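Local coordinates for protein dimethylsulfoniopropionate lyase (Roseovarius nubinhibens, PDB 4B29) that probably cleaves dimethylsulfoniopropionate, releasing dimethyl sulfide, with a cupin-fold domain that binds a zinc ion, at residues E154-V159 / T200-R205; W117-G122 / S131-V136; H148-E153 / A187-T192; F165-A170 / R181-N186. One frame throughout, in Å; residues are numbered along the deposited sequence.

Contact 1 of 4, residues E154-V159 / T200-R205. With ZN (zinc ion), chain J; PO4 (phosphate ion), chain B; EDO (1,2-ethanediol), chain F.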
# COMPACT_ATOMS: atom_id res chain seq x y z
N GLU A 154 8.08 0.62 8.52
CA GLU A 154 6.84 0.66 7.75
C GLU A 154 5.75 0.10 8.64
O GLU A 154 6.00 -0.74 9.50
CB GLU A 154 7.12 -0.25 6.55
CG GLU A 154 6.05 -0.91 5.95
CD GLU A 154 6.48 -1.63 4.69
OE1 GLU A 154 7.09 -2.71 4.75
OE2 GLU A 154 6.13 -1.16 3.62
N LEU A 155 4.54 0.60 8.46
CA LEU A 155 3.36 0.10 9.21
C LEU A 155 2.30 -0.22 8.16
O LEU A 155 1.72 0.68 7.53
CB LEU A 155 2.86 1.17 10.20
CG LEU A 155 1.62 0.73 11.02
CD1 LEU A 155 1.91 -0.54 11.86
CD2 LEU A 155 1.17 1.89 11.92
N TYR A 156 2.06 -1.52 7.94
CA TYR A 156 1.01 -1.94 7.03
C TYR A 156 -0.36 -1.83 7.68
O TYR A 156 -0.51 -2.02 8.89
CB TYR A 156 1.18 -3.47 6.71
CG TYR A 156 1.80 -3.72 5.39
CD1 TYR A 156 3.20 -3.62 5.24
CD2 TYR A 156 1.04 -4.03 4.27
CE1 TYR A 156 3.81 -3.89 3.98
CE2 TYR A 156 1.61 -4.29 3.05
CZ TYR A 156 2.99 -4.16 2.89
OH TYR A 156 3.55 -4.44 1.67
N SER A 157 -1.38 -1.53 6.84
CA SER A 157 -2.79 -1.83 7.21
C SER A 157 -3.39 -2.57 6.04
O SER A 157 -2.99 -2.37 4.88
CB SER A 157 -3.63 -0.57 7.56
OG SER A 157 -3.91 0.21 6.38
N VAL A 158 -4.38 -3.42 6.36
CA VAL A 158 -5.14 -4.05 5.31
C VAL A 158 -6.45 -3.28 5.05
O VAL A 158 -7.20 -3.00 5.99
CB VAL A 158 -5.50 -5.50 5.75
CG1 VAL A 158 -6.27 -6.21 4.56
CG2 VAL A 158 -4.18 -6.23 6.03
N VAL A 159 -6.71 -2.97 3.77
CA VAL A 159 -7.94 -2.25 3.45
C VAL A 159 -9.01 -3.26 3.08
O VAL A 159 -10.15 -3.13 3.56
CB VAL A 159 -7.74 -1.28 2.26
CG1 VAL A 159 -9.06 -0.51 1.96
CG2 VAL A 159 -6.64 -0.24 2.68
N THR A 200 -3.72 -2.85 0.32
CA THR A 200 -3.10 -2.36 1.58
C THR A 200 -2.86 -0.86 1.50
O THR A 200 -2.76 -0.30 0.39
CB THR A 200 -1.72 -3.01 1.81
OG1 THR A 200 -0.89 -2.75 0.68
CG2 THR A 200 -1.90 -4.59 1.96
N LEU A 201 -2.76 -0.24 2.67
CA LEU A 201 -2.38 1.18 2.74
C LEU A 201 -1.32 1.23 3.86
O LEU A 201 -1.54 0.71 4.97
CB LEU A 201 -3.61 2.06 3.02
CG LEU A 201 -3.20 3.56 2.97
CD1 LEU A 201 -4.33 4.42 2.34
CD2 LEU A 201 -2.91 4.01 4.40
N VAL A 202 -0.16 1.82 3.55
CA VAL A 202 1.03 1.58 4.38
C VAL A 202 1.68 2.93 4.71
O VAL A 202 1.77 3.79 3.84
CB VAL A 202 2.02 0.74 3.57
CG1 VAL A 202 3.35 0.52 4.31
CG2 VAL A 202 1.35 -0.62 3.22
N LEU A 203 2.10 3.08 5.95
CA LEU A 203 2.88 4.28 6.33
C LEU A 203 4.37 3.93 6.45
O LEU A 203 4.76 2.77 6.80
CB LEU A 203 2.47 4.78 7.72
CG LEU A 203 0.95 5.02 7.99
CD1 LEU A 203 0.74 5.63 9.34
CD2 LEU A 203 0.38 5.95 6.87
N TRP A 204 5.22 4.96 6.24
CA TRP A 204 6.68 4.74 6.35
C TRP A 204 7.27 5.87 7.15
O TRP A 204 6.75 7.01 7.11
CB TRP A 204 7.35 4.83 4.95
CG TRP A 204 6.81 3.94 3.88
CD1 TRP A 204 5.52 3.94 3.29
CD2 TRP A 204 7.49 2.84 3.32
NE1 TRP A 204 5.46 2.95 2.35
CE2 TRP A 204 6.65 2.26 2.34
CE3 TRP A 204 8.78 2.30 3.51
CZ2 TRP A 204 7.03 1.14 1.57
CZ3 TRP A 204 9.16 1.16 2.72
CH2 TRP A 204 8.30 0.63 1.76
N ARG A 205 8.30 5.56 7.93
CA ARG A 205 9.00 6.61 8.66
C ARG A 205 10.45 6.24 8.93
O ARG A 205 10.87 5.08 8.72
CB ARG A 205 8.31 6.92 10.00
CG ARG A 205 8.67 5.84 11.06
CD ARG A 205 7.78 6.04 12.31
NE ARG A 205 8.20 5.03 13.33
CZ ARG A 205 7.72 4.99 14.56
NH1 ARG A 205 6.73 5.81 14.97
NH2 ARG A 205 8.20 4.06 15.42
ZN ZN J . 8.36 -3.29 3.34
P PO4 B . 6.75 -3.36 0.88
O1 PO4 B . 6.84 -3.53 -0.61
O2 PO4 B . 5.85 -2.13 1.15
O3 PO4 B . 6.17 -4.58 1.58
O4 PO4 B . 8.08 -3.10 1.50
C1 EDO F . 2.47 -1.14 0.24
O1 EDO F . 1.82 -2.41 0.36
C2 EDO F . 3.21 -1.17 -1.07
O2 EDO F . 4.00 0.00 -1.04
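The Tyr156 ring carries Val202 CG2 over the centre of one face, a CH-pi contact 3.6 Å from the centroid, while Thr200 CG2 and the phosphate oxygen O3 lie at its edge. Across the same sheet face the Trp204 indole is covered on one side by the Glu154 carboxylate, whose OE2 stands 3.2 Å from Trp204 CZ2, offset toward the ring's rim. These residues line the inside of a cupin barrel, where strands 153-159 and 198-205 pair antiparallel. With Glu154 CG anti to the backbone N (chi1 152°) and the chain extended beyond it, the carboxylate reaches past Val202 CG1 into the pocket. Its OE1 binds the zinc at 2.0 Å and also accepts a hydrogen bond from His183 ND1, a second-shell contact that would steady the ligand. Tyr156 OH donates to phosphate O3 at 2.6 Å; the ion, probably from the crystallisation liquor, also gives the metal its O4. On the other sheet face, Leu155, Ser157, Leu201 and Leu203 turn toward helices 24-41 and 43-48. Here Leu201 O is gripped twice by one residue, from Ser157 N at 2.9 Å and from Ser157 OG at 2.8 Å.

Contact 2 of 4, residues W117-G122 / S131-V136. With EDO (1,2-ethanediol), chain F.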
# COMPACT_ATOMS: atom_id res chain seq x y z
N TRP A 117 1.72 -0.89 -7.11
CA TRP A 117 1.63 -0.00 -5.96
C TRP A 117 1.71 1.45 -6.43
O TRP A 117 2.14 1.72 -7.56
CB TRP A 117 2.79 -0.27 -4.96
CG TRP A 117 4.16 0.06 -5.46
CD1 TRP A 117 4.94 -0.67 -6.29
CD2 TRP A 117 4.93 1.24 -5.12
NE1 TRP A 117 6.16 -0.04 -6.50
CE2 TRP A 117 6.17 1.14 -5.79
CE3 TRP A 117 4.67 2.35 -4.32
CZ2 TRP A 117 7.18 2.12 -5.68
CZ3 TRP A 117 5.67 3.34 -4.21
CH2 TRP A 117 6.90 3.20 -4.89
N PHE A 118 1.34 2.36 -5.53
CA PHE A 118 1.56 3.76 -5.86
C PHE A 118 1.78 4.54 -4.57
O PHE A 118 1.48 4.05 -3.46
CB PHE A 118 0.39 4.34 -6.67
CG PHE A 118 -0.94 4.44 -5.92
CD1 PHE A 118 -1.31 5.58 -5.18
CD2 PHE A 118 -1.86 3.39 -6.00
CE1 PHE A 118 -2.59 5.68 -4.55
CE2 PHE A 118 -3.13 3.49 -5.39
CZ PHE A 118 -3.50 4.60 -4.64
N GLU A 119 2.27 5.78 -4.70
CA GLU A 119 2.53 6.60 -3.51
C GLU A 119 1.45 7.66 -3.43
O GLU A 119 1.35 8.53 -4.31
CB GLU A 119 3.93 7.25 -3.64
CG GLU A 119 4.37 8.05 -2.40
CD GLU A 119 5.81 8.60 -2.57
OE1 GLU A 119 6.53 8.21 -3.52
OE2 GLU A 119 6.09 9.60 -1.90
N LEU A 120 0.58 7.55 -2.44
CA LEU A 120 -0.50 8.51 -2.31
C LEU A 120 0.02 9.84 -1.81
O LEU A 120 -0.36 10.91 -2.32
CB LEU A 120 -1.54 7.94 -1.33
CG LEU A 120 -2.68 8.88 -0.94
CD1 LEU A 120 -3.44 9.41 -2.26
CD2 LEU A 120 -3.64 8.17 0.04
N ALA A 121 0.85 9.78 -0.77
CA ALA A 121 1.35 11.04 -0.14
C ALA A 121 2.79 10.80 0.22
O ALA A 121 3.19 9.71 0.66
CB ALA A 121 0.57 11.42 1.11
N GLY A 122 3.62 11.84 0.02
CA GLY A 122 5.00 11.70 0.43
C GLY A 122 5.87 12.54 -0.50
O GLY A 122 5.36 13.37 -1.30
N SER A 131 6.73 14.91 5.65
CA SER A 131 6.47 14.50 7.06
C SER A 131 6.08 13.03 7.17
O SER A 131 6.27 12.41 8.25
CB SER A 131 5.38 15.36 7.68
OG SER A 131 5.84 16.72 7.72
N LEU A 132 5.63 12.46 6.06
CA LEU A 132 5.15 11.08 6.11
C LEU A 132 5.25 10.53 4.69
O LEU A 132 5.39 11.31 3.75
CB LEU A 132 3.69 11.13 6.51
CG LEU A 132 3.02 9.77 6.82
CD1 LEU A 132 3.94 8.82 7.72
CD2 LEU A 132 1.66 10.10 7.45
N ARG A 133 5.19 9.21 4.56
CA ARG A 133 4.99 8.63 3.25
C ARG A 133 3.88 7.59 3.38
O ARG A 133 3.88 6.81 4.36
CB ARG A 133 6.30 8.01 2.79
CG ARG A 133 6.25 7.36 1.47
CD ARG A 133 7.67 6.85 1.14
NE ARG A 133 7.80 6.47 -0.26
CZ ARG A 133 8.06 5.26 -0.72
NH1 ARG A 133 8.18 4.22 0.10
NH2 ARG A 133 8.19 5.07 -2.00
N VAL A 134 2.95 7.63 2.44
CA VAL A 134 1.78 6.73 2.46
C VAL A 134 1.76 6.05 1.09
O VAL A 134 1.64 6.71 0.06
CB VAL A 134 0.47 7.52 2.62
CG1 VAL A 134 -0.71 6.51 2.62
CG2 VAL A 134 0.44 8.30 3.91
N THR A 135 1.86 4.72 1.08
CA THR A 135 1.78 3.98 -0.18
C THR A 135 0.62 2.99 -0.14
O THR A 135 0.08 2.69 0.93
CB THR A 135 3.05 3.20 -0.55
OG1 THR A 135 3.35 2.23 0.48
CG2 THR A 135 4.23 4.17 -0.70
N VAL A 136 0.24 2.53 -1.32
CA VAL A 136 -0.89 1.58 -1.44
C VAL A 136 -0.41 0.44 -2.32
O VAL A 136 0.24 0.67 -3.35
CB VAL A 136 -2.13 2.30 -2.13
CG1 VAL A 136 -3.18 1.22 -2.59
CG2 VAL A 136 -2.76 3.28 -1.16
C1 EDO F . 2.47 -1.14 0.24
O1 EDO F . 1.82 -2.41 0.36
C2 EDO F . 3.21 -1.17 -1.07
O2 EDO F . 4.00 0.00 -1.04
O HOH W 1 9.00 8.94 -1.69
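Trp117-Gly122 and Ser131-Val136 form an antiparallel strand pair interrupted by a classic beta bulge, in the larger sheet of the cupin fold. Phe118 and Val136 make a regular hydrogen-bonded pair and Glu119 faces Thr135, but beyond them Leu120 and Ala121 both lie opposite Val134. Val134 O therefore accepts two N-H groups, Leu120 N at 2.8 Å and Ala121 N at 3.3 Å, the second arriving on a lone pair in the carbonyl plane. The extra residue turns the chain through a corner, and Val134 N closes the bulge with a bond to Ala121 O. Gly122 follows with backbone angles (phi 149°, psi -165°) at which a CB would be jammed against the preceding carbonyl.

On one face Val136 CB sits over the Phe118 ring, 3.9 Å from its centroid and offset toward the rim. Phe118 CG is wedged between its own N and carbonyl carbon (chi1 67°), which lays the ring alongside the valine. The face of Glu119 and Thr135 is more polar, though Thr135 CG2 packs near the Trp117 ring. Glu119 and Arg133 cross at about a right angle and are joined by a long salt bridge, OE1 to NH2 3.9 Å, and weakly through a water. Each has a closer partner: Ser124 for the carboxylate, Asp212 for the guanidinium. Thr135 OG1 shares a 2.8 Å hydrogen bond with O2 of the ethanediol in the pocket.

Phe118 and Leu120 lean on Leu31 of helix 24-41, Phe118 and Val136 on Leu89 of helix 83-92, and strand 198-205 continues the sheet beyond Thr135.

Contact 3 of 4, residues H148-E153 / A187-T192. With ZN (zinc ion), chain J; PO4 (phosphate ion), chain B.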
# COMPACT_ATOMS: atom_id res chain seq x y z
N HIS A 148 11.74 -9.38 1.26
CA HIS A 148 12.26 -8.09 0.77
C HIS A 148 12.48 -7.20 1.99
O HIS A 148 11.99 -7.50 3.08
CB HIS A 148 11.30 -7.44 -0.22
CG HIS A 148 9.92 -7.24 0.30
ND1 HIS A 148 9.02 -8.29 0.41
CD2 HIS A 148 9.26 -6.13 0.72
CE1 HIS A 148 7.88 -7.84 0.90
NE2 HIS A 148 7.99 -6.53 1.08
N GLU A 149 13.22 -6.10 1.81
CA GLU A 149 13.64 -5.37 2.98
C GLU A 149 14.01 -3.94 2.58
O GLU A 149 14.17 -3.63 1.39
CB GLU A 149 14.87 -6.03 3.62
CG GLU A 149 16.07 -6.05 2.64
CD GLU A 149 17.19 -6.83 3.24
OE1 GLU A 149 17.14 -8.08 3.17
OE2 GLU A 149 18.07 -6.19 3.86
N HIS A 150 14.14 -3.09 3.59
CA HIS A 150 14.51 -1.69 3.36
C HIS A 150 14.86 -1.06 4.70
O HIS A 150 14.33 -1.46 5.76
CB HIS A 150 13.36 -0.89 2.70
CG HIS A 150 12.01 -1.27 3.24
ND1 HIS A 150 11.56 -0.88 4.48
CD2 HIS A 150 11.05 -2.05 2.72
CE1 HIS A 150 10.36 -1.39 4.70
NE2 HIS A 150 10.03 -2.10 3.63
N LEU A 151 15.69 0.00 4.65
CA LEU A 151 16.03 0.68 5.89
C LEU A 151 14.82 1.33 6.66
O LEU A 151 14.72 1.20 7.85
CB LEU A 151 17.14 1.73 5.61
CG LEU A 151 17.56 2.58 6.79
CD1 LEU A 151 18.19 1.75 7.94
CD2 LEU A 151 18.60 3.62 6.24
N PRO A 152 13.92 2.09 5.97
CA PRO A 152 12.86 2.78 6.71
C PRO A 152 11.90 1.79 7.37
O PRO A 152 11.74 0.64 6.89
CB PRO A 152 12.10 3.57 5.61
CG PRO A 152 12.52 2.97 4.27
CD PRO A 152 13.97 2.51 4.55
N GLU A 153 11.37 2.22 8.49
CA GLU A 153 10.26 1.45 9.15
C GLU A 153 8.99 1.59 8.36
O GLU A 153 8.78 2.59 7.66
CB GLU A 153 10.03 2.03 10.53
CG GLU A 153 11.26 1.77 11.49
CD GLU A 153 11.05 2.39 12.81
OE1 GLU A 153 9.95 2.92 13.07
OE2 GLU A 153 11.95 2.35 13.70
N ALA A 187 14.33 -5.25 8.60
CA ALA A 187 13.88 -6.64 8.86
C ALA A 187 13.21 -7.20 7.60
O ALA A 187 12.25 -6.60 7.10
CB ALA A 187 12.90 -6.67 10.05
N PRO A 188 13.71 -8.33 7.05
CA PRO A 188 13.05 -8.83 5.86
C PRO A 188 11.63 -9.30 6.16
O PRO A 188 11.36 -9.83 7.25
CB PRO A 188 13.92 -9.99 5.42
CG PRO A 188 15.28 -9.71 6.00
CD PRO A 188 14.99 -9.02 7.31
N HIS A 189 10.75 -9.09 5.19
CA HIS A 189 9.34 -9.49 5.34
C HIS A 189 8.87 -10.04 4.01
O HIS A 189 9.49 -9.81 2.95
CB HIS A 189 8.49 -8.31 5.88
CG HIS A 189 8.81 -6.98 5.23
ND1 HIS A 189 9.92 -6.25 5.58
CD2 HIS A 189 8.13 -6.24 4.32
CE1 HIS A 189 9.94 -5.12 4.88
NE2 HIS A 189 8.84 -5.08 4.15
N ALA A 190 7.72 -10.70 4.04
CA ALA A 190 7.17 -11.27 2.80
C ALA A 190 5.67 -11.46 2.99
O ALA A 190 5.14 -11.22 4.08
CB ALA A 190 7.86 -12.64 2.50
N MET A 191 4.96 -11.78 1.92
CA MET A 191 3.51 -11.89 2.05
C MET A 191 2.99 -12.85 0.97
O MET A 191 3.46 -12.80 -0.15
CB MET A 191 2.90 -10.50 1.79
CG MET A 191 1.39 -10.44 2.11
SD MET A 191 0.63 -8.93 1.39
CE MET A 191 0.71 -9.35 -0.34
N THR A 192 1.98 -13.65 1.32
CA THR A 192 1.39 -14.60 0.37
C THR A 192 -0.11 -14.36 0.32
O THR A 192 -0.78 -14.34 1.38
CB THR A 192 1.60 -16.03 0.93
OG1 THR A 192 3.00 -16.21 1.16
CG2 THR A 192 1.05 -17.08 -0.07
ZN ZN J . 8.36 -3.29 3.34
P PO4 B . 6.75 -3.36 0.88
O1 PO4 B . 6.84 -3.53 -0.61
O2 PO4 B . 5.85 -2.13 1.15
O3 PO4 B . 6.17 -4.58 1.58
O4 PO4 B . 8.08 -3.10 1.50
O HOH W 2 12.79 -4.04 5.97
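His148 and His189 both hold CG between the backbone N and the carbonyl carbon (chi1 56° and 42°), a choice that brings their imidazoles together on one face of the pair of strands, and His150 adopts the same kind of turn. This is the histidine cluster of a cupin metal site. His150 NE2 and His189 NE2 bind the zinc at 2.1 and 2.0 Å, Glu154 supplies the third protein ligand, and phosphate O4 completes four. The two ligand rings meet obliquely, with His150 NE2 at the edge of the His189 ring.

Each of the two zinc-binding histidines is held by the nitrogen turned away from the metal. His189 ND1 donates to Ala187 O at 2.8 Å, in the carbonyl plane, and His150 ND1 donates to Pro152 O at 2.9 Å, almost within its own ring plane. Such bonds fix ring rotation and would be expected to make NE2 a stronger donor to the metal.

The strands are tied by two backbone bonds between His148 and His189, with the His148 carbonyl oxygen lying over a face of the His189 ring. Toward the chain surface, Glu149 runs side by side with Pro188. His148 itself does not bind the zinc but the anion: His148 NE2 donates to phosphate O3 at 2.7 Å, nearly straight at 162°, with the oxygen in the ring plane.

Contact 4 of 4, residues F165-A170 / R181-N186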
# COMPACT_ATOMS: atom_id res chain seq x y z
N PHE A 165 1.18 -12.71 6.32
CA PHE A 165 2.36 -11.84 6.46
C PHE A 165 3.48 -12.51 7.22
O PHE A 165 3.26 -13.03 8.32
CB PHE A 165 1.96 -10.57 7.19
CG PHE A 165 1.24 -9.59 6.30
CD1 PHE A 165 -0.12 -9.79 5.93
CD2 PHE A 165 1.96 -8.52 5.75
CE1 PHE A 165 -0.79 -8.89 5.08
CE2 PHE A 165 1.30 -7.57 4.91
CZ PHE A 165 -0.06 -7.75 4.58
N HIS A 166 4.68 -12.51 6.60
CA HIS A 166 5.89 -13.10 7.14
C HIS A 166 6.87 -12.00 7.55
O HIS A 166 6.96 -10.97 6.84
CB HIS A 166 6.60 -13.93 6.06
CG HIS A 166 5.71 -14.94 5.39
ND1 HIS A 166 5.36 -16.13 6.01
CD2 HIS A 166 5.12 -14.95 4.18
CE1 HIS A 166 4.57 -16.82 5.20
NE2 HIS A 166 4.42 -16.14 4.07
N LEU A 167 7.55 -12.21 8.66
CA LEU A 167 8.58 -11.23 9.11
C LEU A 167 9.69 -11.97 9.80
O LEU A 167 9.42 -12.79 10.68
CB LEU A 167 7.91 -10.22 10.09
CG LEU A 167 8.81 -9.19 10.78
CD1 LEU A 167 9.50 -8.26 9.74
CD2 LEU A 167 8.00 -8.37 11.82
N ARG A 168 10.94 -11.68 9.46
CA ARG A 168 12.03 -12.39 10.12
C ARG A 168 11.97 -12.14 11.63
O ARG A 168 11.66 -11.02 12.09
CB ARG A 168 13.38 -11.97 9.54
CG ARG A 168 13.63 -12.55 8.09
CD ARG A 168 13.61 -14.14 7.90
NE ARG A 168 14.55 -14.79 8.78
CZ ARG A 168 15.86 -15.00 8.53
NH1 ARG A 168 16.41 -14.59 7.39
NH2 ARG A 168 16.64 -15.61 9.44
N ASN A 169 12.24 -13.20 12.39
CA ASN A 169 12.31 -13.10 13.85
C ASN A 169 10.94 -12.75 14.46
O ASN A 169 10.87 -12.23 15.55
CB ASN A 169 13.39 -12.08 14.26
CG ASN A 169 13.64 -12.02 15.76
OD1 ASN A 169 13.75 -13.05 16.44
ND2 ASN A 169 13.74 -10.81 16.27
N ALA A 170 9.85 -13.07 13.76
CA ALA A 170 8.51 -12.79 14.29
C ALA A 170 7.53 -13.83 13.77
O ALA A 170 7.81 -14.55 12.79
CB ALA A 170 8.06 -11.34 13.88
N ARG A 181 0.49 -4.16 10.75
CA ARG A 181 1.70 -4.82 11.19
C ARG A 181 2.89 -3.88 11.04
O ARG A 181 3.05 -3.31 9.94
CB ARG A 181 1.99 -6.06 10.39
CG ARG A 181 3.02 -6.88 11.28
CD ARG A 181 3.77 -7.95 10.57
NE ARG A 181 4.32 -8.77 11.65
CZ ARG A 181 4.48 -10.08 11.59
NH1 ARG A 181 4.30 -10.73 10.46
NH2 ARG A 181 4.85 -10.69 12.71
N PHE A 182 3.71 -3.78 12.11
CA PHE A 182 4.93 -2.95 12.07
C PHE A 182 6.11 -3.76 11.52
O PHE A 182 6.34 -4.92 11.96
CB PHE A 182 5.24 -2.54 13.49
CG PHE A 182 6.55 -1.82 13.66
CD1 PHE A 182 6.72 -0.55 13.12
CD2 PHE A 182 7.56 -2.38 14.41
CE1 PHE A 182 7.91 0.15 13.30
CE2 PHE A 182 8.80 -1.65 14.61
CZ PHE A 182 8.95 -0.40 14.05
N HIS A 183 6.86 -3.19 10.58
CA HIS A 183 8.10 -3.81 10.10
C HIS A 183 9.28 -2.95 10.53
O HIS A 183 9.42 -1.83 10.08
CB HIS A 183 8.11 -3.89 8.58
CG HIS A 183 7.10 -4.87 8.03
ND1 HIS A 183 6.55 -4.75 6.78
CD2 HIS A 183 6.50 -5.94 8.61
CE1 HIS A 183 5.69 -5.74 6.58
NE2 HIS A 183 5.66 -6.49 7.67
N PRO A 184 10.09 -3.46 11.46
CA PRO A 184 11.22 -2.66 11.92
C PRO A 184 12.25 -2.49 10.81
O PRO A 184 12.29 -3.25 9.83
CB PRO A 184 11.85 -3.47 13.07
CG PRO A 184 10.92 -4.63 13.30
CD PRO A 184 9.93 -4.76 12.15
N ALA A 185 13.10 -1.47 10.99
CA ALA A 185 14.12 -1.19 9.99
C ALA A 185 14.94 -2.41 9.59
O ALA A 185 15.43 -3.17 10.46
CB ALA A 185 15.09 -0.10 10.56
N ASN A 186 15.11 -2.58 8.28
CA ASN A 186 15.99 -3.62 7.68
C ASN A 186 15.47 -5.08 7.92
O ASN A 186 16.14 -6.02 7.47
CB ASN A 186 17.44 -3.55 8.23
CG ASN A 186 18.18 -2.27 7.82
OD1 ASN A 186 18.87 -1.61 8.66
ND2 ASN A 186 18.10 -1.97 6.55
O HOH W 3 5.03 -9.22 7.88
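Leu167 and Arg181 carry this contact, which joins strands 163-167 and 180-183 of the two different sheets of the cupin fold. Over residues 165-167 and 181-183 the axes come within 9.3 Å at 33°, so side chains rather than paired backbones bridge the gap.

The apolar part centres on Leu167. Its CB lies over one face of the Arg181 guanidinium, 3.7 Å from CZ and offset toward the rim, while its CD2 reaches NE of the same group. The Leu167 and His183 side chains slide past each other in opposite directions, Leu167 CD1 coming 4.0 Å from His183 CD2, while Leu167 CD2 also touches Pro184 CD. At the far end of the guanidinium Ala170 CB approaches NH2, carried there by a type II turn from Leu167 to Ala170.

The polar part depends on the reach of Arg181. With CG anti to the backbone N (chi1 -162°) and the chain extended as far as NE, its head group spans the space between the strands. Phe165 O stands at the guanidinium edge, and NH2 is hydrogen-bonded to Pro171 O, a partner in the loop after the turn, which would help hold the flat group under the leucine.

The third element is water. His183 sits directly behind the metal site: its ND1 bonds to the zinc ligand Glu154, and its ring stacks on that of His189. One water joins the two strands at this point, accepting from Arg181 NH1 at 3.1 Å, donating weakly to His166 O at 2.8 Å and lying 2.8 Å from His183 NE2.

How the contacts relate
From the N terminus, contact 2 comes first, closing a short hairpin-like loop between 117-122 and 131-136 before any other contact opens. Contact 3 opens next at 148-153, and contact 1 opens at 154-159 directly after it; because 187-192 returns before 200-205, these two cross. Contact 4 is nested inside both loops. Contacts 1 and 2 share the larger sheet, where Val202 N bonds to Thr135 O, and contact 4 extends it through Glu154 O and His183 N. Contact 3 belongs to the smaller sheet and reaches contact 4 through Ala190 O and His166 N. The crossing of contacts 1 and 3 brings zinc ligands from both sheets together.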